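PDB 2ZWI: alpha-/beta-galactoside alpha-2,3-sialyltransferase from Photobacterium phosphoreum, which transfers sialic acid from CMP-sialic acid to the 3-position of terminal galactose in alpha- and beta-galactosides. Local coordinates for residues A[114-119]-A[157-162]; A[176-181]-A[193-198]; A[253-258]-A[335-340]; A[324-329]-A[353-358]. All coordinates share one frame; numbering follows the deposited sequence. Where two conformers were deposited one is given.

How the contacts relate
Contact 4 is the hub of the set. Its Ser324, which holds the phosphate of cytidine monophosphate, also reaches contact 1 through a probable hydrogen bond between Ser324 OG and Ser114 N of 2.9 Å. Contact 2 packs against the same hub, with Ile177 CD1 3.8 Å from Leu358 CD2, and contact 3 meets it where Ile338 CD1 lies 3.5 Å from Met355 CE. Contacts 1 and 2 belong to the seven-stranded half of the GT-B fold and contact 3 to the six-stranded half; the centres of contacts 2 and 3 are about 30 Å apart. The nucleotide lies about 9 Å from the Glu116 side chain of contact 1 and about 12 Å from that of Phe337 of contact 3.

Contact 1. Residues A[114-119]-A[157-162]; sequences SAEYVR and ENIYGF
The hydroxyl of Tyr160 is held between an acid and a stretch of aliphatic chain: its OH is hydrogen-bonded to Asp111 OD1, while the methylenes of Glu116 pack against the same oxygen, with Glu116 CB 3.5 Å from Tyr160 OH. Glu116 CG stands equally close to it, so the hydroxyl meets two successive carbons of the glutamate and not its carboxylate. The two side chains run at about a right angle to each other, and the carboxylate plane is turned 52° from the plane of the tyrosine ring. A bend at the second torsion of Glu116 (chi2 87°) turns the acid aside from the tyrosine. The carboxylate atom OE1 instead accepts a hydrogen bond from Asp112 N. Ile159 adds a looser apolar touch, its CD1 lying 4.3 Å from Glu116 CG.

Tyr117, next to Glu116 in the helix, binds the other oxygen of Asp111 through its own hydroxyl, so two tyrosines from separate segments grip one carboxylate. Tyr160 is the first residue past the short helix 156-159 to leave helical geometry, and its ring extends toward the first turn of helix 114-125. All three touching residues are buried. The contact is tied to Asp111 and Asp112, in the loop at the C-terminal end of strand 104-110, where Rossmann-like domains place their ligand sites, and the Glu116 side chain is about 7 Å from that of the CMP-binding residue Ser324.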
# COMPACT_ATOMS: atom_id res chain seq x y z
N SER A 114 -3.50 2.68 -4.65
CA SER A 114 -4.36 2.72 -5.83
C SER A 114 -3.66 3.14 -7.14
O SER A 114 -4.12 2.78 -8.23
CB SER A 114 -5.55 3.65 -5.57
OG SER A 114 -5.13 5.00 -5.54
N ALA A 115 -2.58 3.91 -7.03
CA ALA A 115 -1.86 4.43 -8.20
C ALA A 115 -1.40 3.34 -9.16
O ALA A 115 -1.59 3.46 -10.37
CB ALA A 115 -0.69 5.32 -7.79
N GLU A 116 -0.80 2.26 -8.64
CA GLU A 116 -0.38 1.15 -9.50
C GLU A 116 -1.56 0.57 -10.28
O GLU A 116 -1.42 0.20 -11.45
CB GLU A 116 0.31 0.03 -8.72
CG GLU A 116 1.75 0.32 -8.33
CD GLU A 116 1.87 1.05 -7.00
OE1 GLU A 116 2.91 0.90 -6.31
OE2 GLU A 116 0.92 1.78 -6.64
N TYR A 117 -2.73 0.52 -9.64
CA TYR A 117 -3.93 -0.10 -10.21
C TYR A 117 -4.63 0.80 -11.23
O TYR A 117 -5.17 0.31 -12.23
CB TYR A 117 -4.85 -0.66 -9.10
CG TYR A 117 -4.14 -1.82 -8.46
CD1 TYR A 117 -3.25 -1.63 -7.40
CD2 TYR A 117 -4.26 -3.11 -8.98
CE1 TYR A 117 -2.53 -2.69 -6.85
CE2 TYR A 117 -3.56 -4.18 -8.43
CZ TYR A 117 -2.69 -3.96 -7.38
OH TYR A 117 -1.99 -5.02 -6.86
N VAL A 118 -4.58 2.11 -10.99
CA VAL A 118 -4.99 3.10 -12.00
C VAL A 118 -4.09 3.00 -13.24
O VAL A 118 -4.58 2.96 -14.38
CB VAL A 118 -5.03 4.54 -11.40
CG1 VAL A 118 -5.22 5.60 -12.49
CG2 VAL A 118 -6.17 4.65 -10.38
N ARG A 119 -2.78 2.90 -13.02
CA ARG A 119 -1.83 2.75 -14.10
C ARG A 119 -2.00 1.42 -14.87
O ARG A 119 -1.93 1.41 -16.10
CB ARG A 119 -0.41 2.97 -13.59
CG ARG A 119 -0.18 4.43 -13.23
CD ARG A 119 1.16 4.70 -12.59
NE ARG A 119 1.27 6.11 -12.19
CZ ARG A 119 2.36 6.85 -12.35
NH1 ARG A 119 3.44 6.33 -12.92
NH2 ARG A 119 2.37 8.11 -11.97
N GLU A 157 5.27 -0.48 -17.40
CA GLU A 157 6.24 -1.41 -17.98
C GLU A 157 7.61 -1.38 -17.28
O GLU A 157 8.31 -2.40 -17.22
CB GLU A 157 6.36 -1.20 -19.50
CG GLU A 157 6.94 0.17 -19.95
CD GLU A 157 5.90 1.26 -20.14
OE1 GLU A 157 4.76 1.16 -19.60
OE2 GLU A 157 6.22 2.24 -20.84
N ASN A 158 7.98 -0.22 -16.74
CA ASN A 158 9.25 -0.04 -16.04
C ASN A 158 9.22 -0.52 -14.60
O ASN A 158 10.06 -1.34 -14.20
CB ASN A 158 9.69 1.44 -16.07
CG ASN A 158 10.20 1.86 -17.45
OD1 ASN A 158 10.37 1.03 -18.33
ND2 ASN A 158 10.46 3.15 -17.61
N ILE A 159 8.26 -0.02 -13.83
CA ILE A 159 8.15 -0.39 -12.41
C ILE A 159 7.86 -1.88 -12.22
O ILE A 159 8.37 -2.47 -11.28
CB ILE A 159 7.17 0.53 -11.63
CG1 ILE A 159 5.71 0.30 -12.05
CG2 ILE A 159 7.57 1.99 -11.81
CD1 ILE A 159 4.70 1.16 -11.28
N TYR A 160 7.10 -2.49 -13.14
CA TYR A 160 6.90 -3.94 -13.10
C TYR A 160 7.88 -4.74 -13.97
O TYR A 160 7.65 -5.93 -14.26
CB TYR A 160 5.43 -4.31 -13.41
CG TYR A 160 4.45 -3.97 -12.30
CD1 TYR A 160 4.47 -4.68 -11.09
CD2 TYR A 160 3.51 -2.96 -12.45
CE1 TYR A 160 3.57 -4.37 -10.06
CE2 TYR A 160 2.60 -2.66 -11.43
CZ TYR A 160 2.64 -3.37 -10.24
OH TYR A 160 1.75 -3.08 -9.22
N GLY A 161 8.99 -4.11 -14.37
CA GLY A 161 9.89 -4.73 -15.35
C GLY A 161 11.26 -5.16 -14.85
O GLY A 161 12.12 -5.53 -15.66
N PHE A 162 11.46 -5.12 -13.53
CA PHE A 162 12.78 -5.38 -12.93
C PHE A 162 13.19 -6.86 -12.91
O PHE A 162 14.39 -7.16 -12.84
CB PHE A 162 12.86 -4.82 -11.50
CG PHE A 162 13.07 -3.34 -11.43
CD1 PHE A 162 14.31 -2.81 -11.06
CD2 PHE A 162 12.02 -2.45 -11.70
CE1 PHE A 162 14.51 -1.43 -10.98
CE2 PHE A 162 12.20 -1.07 -11.62
CZ PHE A 162 13.44 -0.55 -11.26

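Contact 2. Residues A[176-181]-A[193-198]; sequences DIFETN and NNIKQM
A 3-10 turn at residues 176-178 comes alongside strand 195-197, the CA atoms of Asp176 and Gln197 being 7.9 Å apart at the nearest pairing. The two segments belong to one beta-alpha-beta crossover: strand 168-172 runs into the loop holding 176-181, helix 185-191 follows, and the chain returns as strand 195-197, parallel to the first strand and outermost in the seven-stranded sheet.

The apolar half of the contact is a light touch between Phe178 and Ile195, where the methyl CD1 of Ile195 approaches ring atom CE2 of Phe178 at 4.4 Å, obliquely to the ring. The neighbouring Ile177 places its CG2 3.7 Å above the plane on one face of the Phe178 ring, toward the rim, and Leu187, Lys188 and Ile191 of helix 185-191 also pack on the phenylalanine. Phe178 thus lies between the crossover helix and the outermost strand.

The polar half brings together two acceptors that do not bond to each other, since Asp176 OD1 and Gln197 OE1 stay 4.3 Å apart. With CG anti to the backbone N (chi1 170°) and a bend at chi2 (58°), Gln197 carries its amide toward Asp176. Each has its own partners: the aspartate makes a salt bridge through OD2 to Arg174 NH2, while Gln197 OE1 accepts from Ala175 N.

Just past the 3-10 residues, Thr180 OG1 donates to Ile177 O at 2.8 Å. Gln197 NE2 donates to Leu173 O and to Met198 O, the latter bond measuring 2.9 Å with an N-H...O angle of 153° and lying in the carbonyl plane on a lone pair.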
# COMPACT_ATOMS: atom_id res chain seq x y z
N ASP A 176 -4.49 -10.90 -8.32
CA ASP A 176 -5.53 -11.41 -9.23
C ASP A 176 -6.04 -10.39 -10.25
O ASP A 176 -6.99 -10.67 -10.99
CB ASP A 176 -6.71 -11.99 -8.42
CG ASP A 176 -7.35 -10.96 -7.50
OD1 ASP A 176 -6.64 -10.03 -7.04
OD2 ASP A 176 -8.57 -11.08 -7.23
N ILE A 177 -5.41 -9.21 -10.29
CA ILE A 177 -5.66 -8.24 -11.36
C ILE A 177 -5.44 -8.89 -12.74
O ILE A 177 -6.14 -8.56 -13.70
CB ILE A 177 -4.80 -6.94 -11.19
CG1 ILE A 177 -5.25 -5.83 -12.17
CG2 ILE A 177 -3.29 -7.23 -11.34
CD1 ILE A 177 -6.68 -5.30 -11.94
N PHE A 178 -4.49 -9.82 -12.82
CA PHE A 178 -4.19 -10.52 -14.07
C PHE A 178 -5.19 -11.62 -14.42
O PHE A 178 -5.05 -12.28 -15.45
CB PHE A 178 -2.77 -11.09 -14.04
CG PHE A 178 -1.70 -10.04 -13.90
CD1 PHE A 178 -1.36 -9.22 -14.97
CD2 PHE A 178 -1.03 -9.88 -12.70
CE1 PHE A 178 -0.37 -8.24 -14.85
CE2 PHE A 178 -0.04 -8.90 -12.56
CZ PHE A 178 0.28 -8.07 -13.64
N GLU A 179 -6.20 -11.80 -13.56
CA GLU A 179 -7.28 -12.75 -13.81
C GLU A 179 -8.64 -12.07 -13.96
O GLU A 179 -9.67 -12.73 -13.86
CB GLU A 179 -7.33 -13.83 -12.72
CG GLU A 179 -6.45 -15.04 -12.99
CD GLU A 179 -4.98 -14.72 -12.88
OE1 GLU A 179 -4.58 -14.06 -11.89
OE2 GLU A 179 -4.21 -15.13 -13.79
N THR A 180 -8.63 -10.76 -14.21
CA THR A 180 -9.87 -10.01 -14.46
C THR A 180 -10.12 -9.89 -15.97
O THR A 180 -9.42 -10.53 -16.76
CB THR A 180 -9.83 -8.61 -13.81
OG1 THR A 180 -8.73 -7.86 -14.35
CG2 THR A 180 -9.69 -8.71 -12.29
N ASN A 181 -11.11 -9.10 -16.37
CA ASN A 181 -11.38 -8.85 -17.79
C ASN A 181 -10.38 -7.90 -18.45
O ASN A 181 -10.42 -7.69 -19.66
CB ASN A 181 -12.80 -8.30 -18.01
CG ASN A 181 -13.89 -9.33 -17.71
OD1 ASN A 181 -13.76 -10.51 -18.03
ND2 ASN A 181 -14.98 -8.86 -17.10
N ASN A 193 5.73 -15.58 -12.70
CA ASN A 193 6.46 -16.33 -11.66
C ASN A 193 7.03 -15.45 -10.54
O ASN A 193 7.64 -15.96 -9.58
CB ASN A 193 7.59 -17.15 -12.29
CG ASN A 193 7.07 -18.28 -13.14
OD1 ASN A 193 6.07 -18.92 -12.81
ND2 ASN A 193 7.76 -18.54 -14.24
N ASN A 194 6.83 -14.14 -10.66
CA ASN A 194 7.44 -13.16 -9.77
C ASN A 194 6.43 -12.44 -8.85
O ASN A 194 6.80 -11.51 -8.15
CB ASN A 194 8.18 -12.11 -10.61
CG ASN A 194 9.11 -12.75 -11.65
OD1 ASN A 194 9.98 -13.56 -11.32
ND2 ASN A 194 8.92 -12.38 -12.91
N ILE A 195 5.18 -12.88 -8.85
CA ILE A 195 4.10 -12.21 -8.12
C ILE A 195 3.74 -12.95 -6.83
O ILE A 195 3.61 -14.18 -6.84
CB ILE A 195 2.80 -12.11 -8.98
CG1 ILE A 195 3.06 -11.41 -10.32
CG2 ILE A 195 1.69 -11.39 -8.22
CD1 ILE A 195 3.47 -9.96 -10.20
N LYS A 196 3.61 -12.19 -5.75
CA LYS A 196 3.01 -12.66 -4.50
C LYS A 196 1.80 -11.80 -4.18
O LYS A 196 1.83 -10.59 -4.38
CB LYS A 196 3.99 -12.54 -3.33
CG LYS A 196 5.00 -13.67 -3.24
CD LYS A 196 5.92 -13.52 -2.06
CE LYS A 196 6.94 -14.65 -2.06
NZ LYS A 196 7.83 -14.54 -0.89
N GLN A 197 0.73 -12.45 -3.72
CA GLN A 197 -0.44 -11.76 -3.15
C GLN A 197 -0.08 -11.28 -1.75
O GLN A 197 0.35 -12.07 -0.91
CB GLN A 197 -1.66 -12.71 -3.11
CG GLN A 197 -2.87 -12.18 -2.32
CD GLN A 197 -3.36 -10.85 -2.85
OE1 GLN A 197 -3.56 -10.69 -4.05
NE2 GLN A 197 -3.52 -9.88 -1.96
N MET A 198 -0.23 -9.98 -1.50
CA MET A 198 -0.05 -9.45 -0.14
C MET A 198 -0.96 -10.18 0.82
O MET A 198 -2.17 -10.33 0.56
CB MET A 198 -0.33 -7.95 -0.07
CG MET A 198 0.81 -7.07 -0.52
SD MET A 198 0.38 -5.35 -0.28
CE MET A 198 1.74 -4.51 -1.08

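Contact 3. Residues A[253-258]-A[335-340]; sequences IDILTE and NKFIFY
A CH-pi contact dominates this contact: Ile255 CG1 sits over the face of the Phe339 ring, 3.8 Å from the centroid and only 7° off the ring normal. The isoleucine spreads its other carbons across the same ring. Its CD1 comes 3.7 Å from Phe339 CG, near the root of the ring, whereas CG2 is 3.7 Å from Phe339 CE2, so the branched side chain lies broadly over the aromatic surface, the two side chains running antiparallel to one another.

Apolar packing extends this to a second ring, with Ile255 CG2 3.8 Å from Phe337 CE1. With its CG set between the backbone N and the carbonyl carbon (chi1 55°), Phe337 brings CD1 to the edge of the Phe339 ring, in its plane.

Backbone hydrogen bonds belong to the sheet: Phe337 and Phe339 bond to Gly320 of strand 317-321, while Ile338 bonds to Asp365 and Lys367 on the other flank. Alternate residues face opposite layers, Phe337 and Phe339 toward helix 249-259, Ile338 and Tyr340 toward helix 350-357. This helix-on-sheet core is that of a three-layer alpha/beta/alpha Rossmann-like domain, here the six-stranded half of the GT-B fold.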
# COMPACT_ATOMS: atom_id res chain seq x y z
N ILE A 253 -20.22 15.06 4.80
CA ILE A 253 -21.34 15.19 5.75
C ILE A 253 -22.65 14.83 5.05
O ILE A 253 -23.47 14.09 5.61
CB ILE A 253 -21.43 16.62 6.36
CG1 ILE A 253 -20.30 16.85 7.37
CG2 ILE A 253 -22.78 16.86 7.06
CD1 ILE A 253 -19.94 18.34 7.56
N ASP A 254 -22.84 15.35 3.84
CA ASP A 254 -24.04 15.08 3.04
C ASP A 254 -24.19 13.59 2.67
O ASP A 254 -25.29 13.03 2.74
CB ASP A 254 -24.04 15.94 1.77
CG ASP A 254 -24.33 17.42 2.04
OD1 ASP A 254 -24.15 18.21 1.09
OD2 ASP A 254 -24.75 17.80 3.17
N ILE A 255 -23.07 12.98 2.27
CA ILE A 255 -23.01 11.53 1.99
C ILE A 255 -23.46 10.74 3.22
O ILE A 255 -24.20 9.78 3.10
CB ILE A 255 -21.60 11.05 1.57
CG1 ILE A 255 -21.24 11.57 0.18
CG2 ILE A 255 -21.50 9.50 1.57
CD1 ILE A 255 -19.76 11.58 -0.08
N LEU A 256 -22.97 11.12 4.39
CA LEU A 256 -23.36 10.45 5.62
C LEU A 256 -24.83 10.65 5.99
O LEU A 256 -25.46 9.73 6.55
CB LEU A 256 -22.45 10.87 6.77
CG LEU A 256 -21.15 10.09 6.78
CD1 LEU A 256 -20.08 10.89 7.53
CD2 LEU A 256 -21.34 8.69 7.36
N THR A 257 -25.41 11.81 5.66
CA THR A 257 -26.84 11.98 5.94
C THR A 257 -27.71 11.19 4.98
O THR A 257 -28.72 10.64 5.39
CB THR A 257 -27.36 13.45 6.17
OG1 THR A 257 -28.31 13.83 5.15
CG2 THR A 257 -26.29 14.45 6.34
N GLU A 258 -27.30 11.09 3.71
CA GLU A 258 -27.98 10.23 2.75
C GLU A 258 -27.89 8.74 3.14
O GLU A 258 -28.88 8.00 3.08
CB GLU A 258 -27.42 10.46 1.34
CG GLU A 258 -28.30 9.89 0.21
CD GLU A 258 -29.66 10.56 0.10
OE1 GLU A 258 -30.58 9.97 -0.51
OE2 GLU A 258 -29.82 11.68 0.62
N ASN A 335 -18.72 -3.88 1.63
CA ASN A 335 -18.60 -2.52 1.12
C ASN A 335 -19.98 -1.99 0.72
O ASN A 335 -20.57 -2.47 -0.24
CB ASN A 335 -17.66 -2.51 -0.09
CG ASN A 335 -17.28 -1.10 -0.55
OD1 ASN A 335 -16.64 -0.93 -1.59
ND2 ASN A 335 -17.66 -0.09 0.22
N LYS A 336 -20.50 -1.02 1.46
CA LYS A 336 -21.86 -0.52 1.21
C LYS A 336 -21.98 0.48 0.06
O LYS A 336 -23.00 0.51 -0.63
CB LYS A 336 -22.50 0.03 2.49
CG LYS A 336 -22.80 -1.04 3.54
CD LYS A 336 -23.74 -0.51 4.60
CE LYS A 336 -24.00 -1.52 5.69
NZ LYS A 336 -24.70 -2.72 5.19
N PHE A 337 -20.95 1.30 -0.14
CA PHE A 337 -20.94 2.34 -1.19
C PHE A 337 -19.55 2.97 -1.27
O PHE A 337 -18.83 3.01 -0.27
CB PHE A 337 -21.99 3.43 -0.91
CG PHE A 337 -21.86 4.08 0.46
CD1 PHE A 337 -20.99 5.15 0.66
CD2 PHE A 337 -22.61 3.61 1.54
CE1 PHE A 337 -20.87 5.75 1.91
CE2 PHE A 337 -22.49 4.20 2.79
CZ PHE A 337 -21.62 5.27 2.98
N ILE A 338 -19.15 3.42 -2.46
CA ILE A 338 -17.98 4.29 -2.60
C ILE A 338 -18.33 5.51 -3.44
O ILE A 338 -18.90 5.38 -4.52
CB ILE A 338 -16.74 3.58 -3.23
CG1 ILE A 338 -16.42 2.26 -2.51
CG2 ILE A 338 -15.52 4.49 -3.18
CD1 ILE A 338 -15.19 1.52 -3.12
N PHE A 339 -18.01 6.70 -2.92
CA PHE A 339 -18.18 7.94 -3.67
C PHE A 339 -16.88 8.39 -4.28
O PHE A 339 -15.83 8.36 -3.63
CB PHE A 339 -18.76 9.06 -2.81
CG PHE A 339 -20.25 8.99 -2.65
CD1 PHE A 339 -21.08 9.88 -3.33
CD2 PHE A 339 -20.83 8.02 -1.83
CE1 PHE A 339 -22.47 9.81 -3.19
CE2 PHE A 339 -22.21 7.93 -1.70
CZ PHE A 339 -23.03 8.83 -2.37
N TYR A 340 -16.97 8.82 -5.53
CA TYR A 340 -15.83 9.29 -6.28
C TYR A 340 -16.05 10.72 -6.75
O TYR A 340 -17.17 11.10 -7.12
CB TYR A 340 -15.60 8.39 -7.49
CG TYR A 340 -15.36 6.93 -7.18
CD1 TYR A 340 -16.43 6.03 -7.06
CD2 TYR A 340 -14.06 6.44 -7.02
CE1 TYR A 340 -16.20 4.68 -6.79
CE2 TYR A 340 -13.82 5.09 -6.75
CZ TYR A 340 -14.90 4.22 -6.64
OH TYR A 340 -14.67 2.88 -6.39

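Contact 4. Residues A[324-329]-A[353-358]; sequences SVFFSL and QVMIEL. With C5P (cytidine-5'-monophosphate), chain C.
Met355 runs out extended to its sulfur (chi2 176°) and then bends at the last torsion (chi3 84°), which lets it meet Phe327 with its stem and Phe326 with its methyl. Met355 CG lies 3.5 Å from Phe327 CZ, approaching the ring obliquely and at about a right angle to that side chain, and SD makes a Met-aromatic contact 4.9 Å from the centroid of the Phe327 ring. Beyond the bend, Met355 CE reaches Phe326 CB at 3.6 Å. Leu358 CD1 touches the ring further round, 3.9 Å from Phe327 CE1, and Tyr117 of helix 114-125 also meets Phe327.

These buried side chains pack the short, weakly bonded helix at about 325-328 against helix 350-357, and the residue just ahead of it holds the nucleotide. Ser324 donates twice to one phosphate oxygen of cytidine monophosphate: from its backbone N to O1P at 2.9 Å, and from OG to O1P at 2.6 Å. Val325 lays CG2 3.6 Å from N1 of the cytosine. Ser323 and His281 are further hydrogen-bonding partners of the nucleotide. The two Ser324 bonds would be expected to help offset the phosphate's charge, and the hydrogen bond from Ser114 N to Ser324 OG would orient that hydroxyl toward O1P.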
# COMPACT_ATOMS: atom_id res chain seq x y z
N SER A 324 -7.15 4.19 -1.67
CA SER A 324 -6.29 3.00 -1.62
C SER A 324 -6.70 2.01 -0.53
O SER A 324 -6.44 0.82 -0.67
CB SER A 324 -4.83 3.39 -1.41
OG SER A 324 -4.41 4.31 -2.41
N VAL A 325 -7.32 2.51 0.54
CA VAL A 325 -7.79 1.66 1.66
C VAL A 325 -8.61 0.45 1.19
O VAL A 325 -8.40 -0.67 1.66
CB VAL A 325 -8.63 2.48 2.68
CG1 VAL A 325 -9.42 1.56 3.63
CG2 VAL A 325 -7.75 3.41 3.48
N PHE A 326 -9.53 0.68 0.25
CA PHE A 326 -10.41 -0.39 -0.23
C PHE A 326 -9.67 -1.51 -0.98
O PHE A 326 -10.21 -2.59 -1.11
CB PHE A 326 -11.52 0.18 -1.12
CG PHE A 326 -12.46 1.13 -0.42
CD1 PHE A 326 -13.56 0.65 0.32
CD2 PHE A 326 -12.28 2.51 -0.51
CE1 PHE A 326 -14.45 1.53 0.95
CE2 PHE A 326 -13.16 3.40 0.11
CZ PHE A 326 -14.24 2.91 0.85
N PHE A 327 -8.45 -1.24 -1.46
CA PHE A 327 -7.62 -2.25 -2.16
C PHE A 327 -7.01 -3.30 -1.23
O PHE A 327 -6.76 -4.43 -1.66
CB PHE A 327 -6.51 -1.58 -2.97
CG PHE A 327 -6.99 -0.93 -4.24
CD1 PHE A 327 -6.94 -1.62 -5.45
CD2 PHE A 327 -7.49 0.37 -4.23
CE1 PHE A 327 -7.39 -1.01 -6.63
CE2 PHE A 327 -7.94 0.98 -5.41
CZ PHE A 327 -7.88 0.29 -6.60
N SER A 328 -6.75 -2.93 0.02
CA SER A 328 -6.16 -3.88 0.98
C SER A 328 -7.20 -4.46 1.94
O SER A 328 -6.90 -5.38 2.71
CB SER A 328 -5.01 -3.23 1.75
OG SER A 328 -5.46 -2.11 2.48
N LEU A 329 -8.41 -3.91 1.91
CA LEU A 329 -9.48 -4.36 2.78
C LEU A 329 -9.85 -5.80 2.45
O LEU A 329 -10.08 -6.12 1.28
CB LEU A 329 -10.69 -3.45 2.62
CG LEU A 329 -11.81 -3.52 3.65
CD1 LEU A 329 -11.32 -3.06 5.00
CD2 LEU A 329 -12.97 -2.68 3.19
N GLN A 353 -13.33 1.94 -12.62
CA GLN A 353 -13.35 0.71 -13.39
C GLN A 353 -12.46 -0.41 -12.84
O GLN A 353 -12.87 -1.57 -12.84
CB GLN A 353 -13.08 0.95 -14.89
CG GLN A 353 -14.15 1.79 -15.61
CD GLN A 353 -15.55 1.22 -15.47
OE1 GLN A 353 -16.48 1.93 -15.11
NE2 GLN A 353 -15.71 -0.08 -15.74
N VAL A 354 -11.25 -0.09 -12.37
CA VAL A 354 -10.37 -1.12 -11.78
C VAL A 354 -10.99 -1.68 -10.51
O VAL A 354 -10.85 -2.87 -10.21
CB VAL A 354 -8.95 -0.61 -11.41
CG1 VAL A 354 -7.98 -1.80 -11.28
CG2 VAL A 354 -8.42 0.33 -12.42
N MET A 355 -11.66 -0.82 -9.75
CA MET A 355 -12.30 -1.25 -8.49
C MET A 355 -13.51 -2.14 -8.76
O MET A 355 -13.75 -3.12 -8.04
CB MET A 355 -12.63 -0.05 -7.60
CG MET A 355 -11.36 0.64 -7.05
SD MET A 355 -11.61 2.13 -6.06
CE MET A 355 -11.96 1.42 -4.46
N ILE A 356 -14.25 -1.84 -9.83
CA ILE A 356 -15.33 -2.74 -10.26
C ILE A 356 -14.78 -4.09 -10.72
O ILE A 356 -15.25 -5.15 -10.27
CB ILE A 356 -16.24 -2.09 -11.33
CG1 ILE A 356 -17.13 -1.02 -10.68
CG2 ILE A 356 -17.09 -3.14 -12.05
CD1 ILE A 356 -17.75 -0.03 -11.70
N GLU A 357 -13.77 -4.06 -11.59
CA GLU A 357 -13.17 -5.30 -12.13
C GLU A 357 -12.61 -6.23 -11.06
O GLU A 357 -12.68 -7.46 -11.20
CB GLU A 357 -12.08 -4.98 -13.16
CG GLU A 357 -12.60 -4.32 -14.44
CD GLU A 357 -13.66 -5.16 -15.14
OE1 GLU A 357 -14.78 -4.65 -15.39
OE2 GLU A 357 -13.37 -6.34 -15.43
N LEU A 358 -12.07 -5.65 -9.99
CA LEU A 358 -11.52 -6.41 -8.86
C LEU A 358 -12.56 -6.83 -7.83
O LEU A 358 -12.22 -7.42 -6.80
CB LEU A 358 -10.43 -5.60 -8.17
CG LEU A 358 -9.11 -5.49 -8.95
CD1 LEU A 358 -8.26 -4.40 -8.37
CD2 LEU A 358 -8.38 -6.82 -8.90
O3P C5P C . -7.01 7.56 -0.08
P C5P C . -5.58 7.40 -0.45
O1P C5P C . -5.52 6.59 -1.71
O2P C5P C . -4.93 8.75 -0.46
O5' C5P C . -4.94 6.52 0.72
C5' C5P C . -3.53 6.37 0.87
C4' C5P C . -3.27 5.77 2.24
O4' C5P C . -3.80 6.63 3.27
C3' C5P C . -4.01 4.46 2.43
O3' C5P C . -3.27 3.35 1.93
C2' C5P C . -4.16 4.37 3.93
O2' C5P C . -2.90 4.07 4.54
C1' C5P C . -4.40 5.82 4.30
N1 C5P C . -5.81 6.20 4.52
C2 C5P C . -6.39 5.88 5.76
N3 C5P C . -7.66 6.25 6.03
C4 C5P C . -8.39 6.91 5.11
C5 C5P C . -7.85 7.24 3.88
C6 C5P C . -6.52 6.87 3.60
O2 C5P C . -5.75 5.23 6.62
N4 C5P C . -9.66 7.27 5.43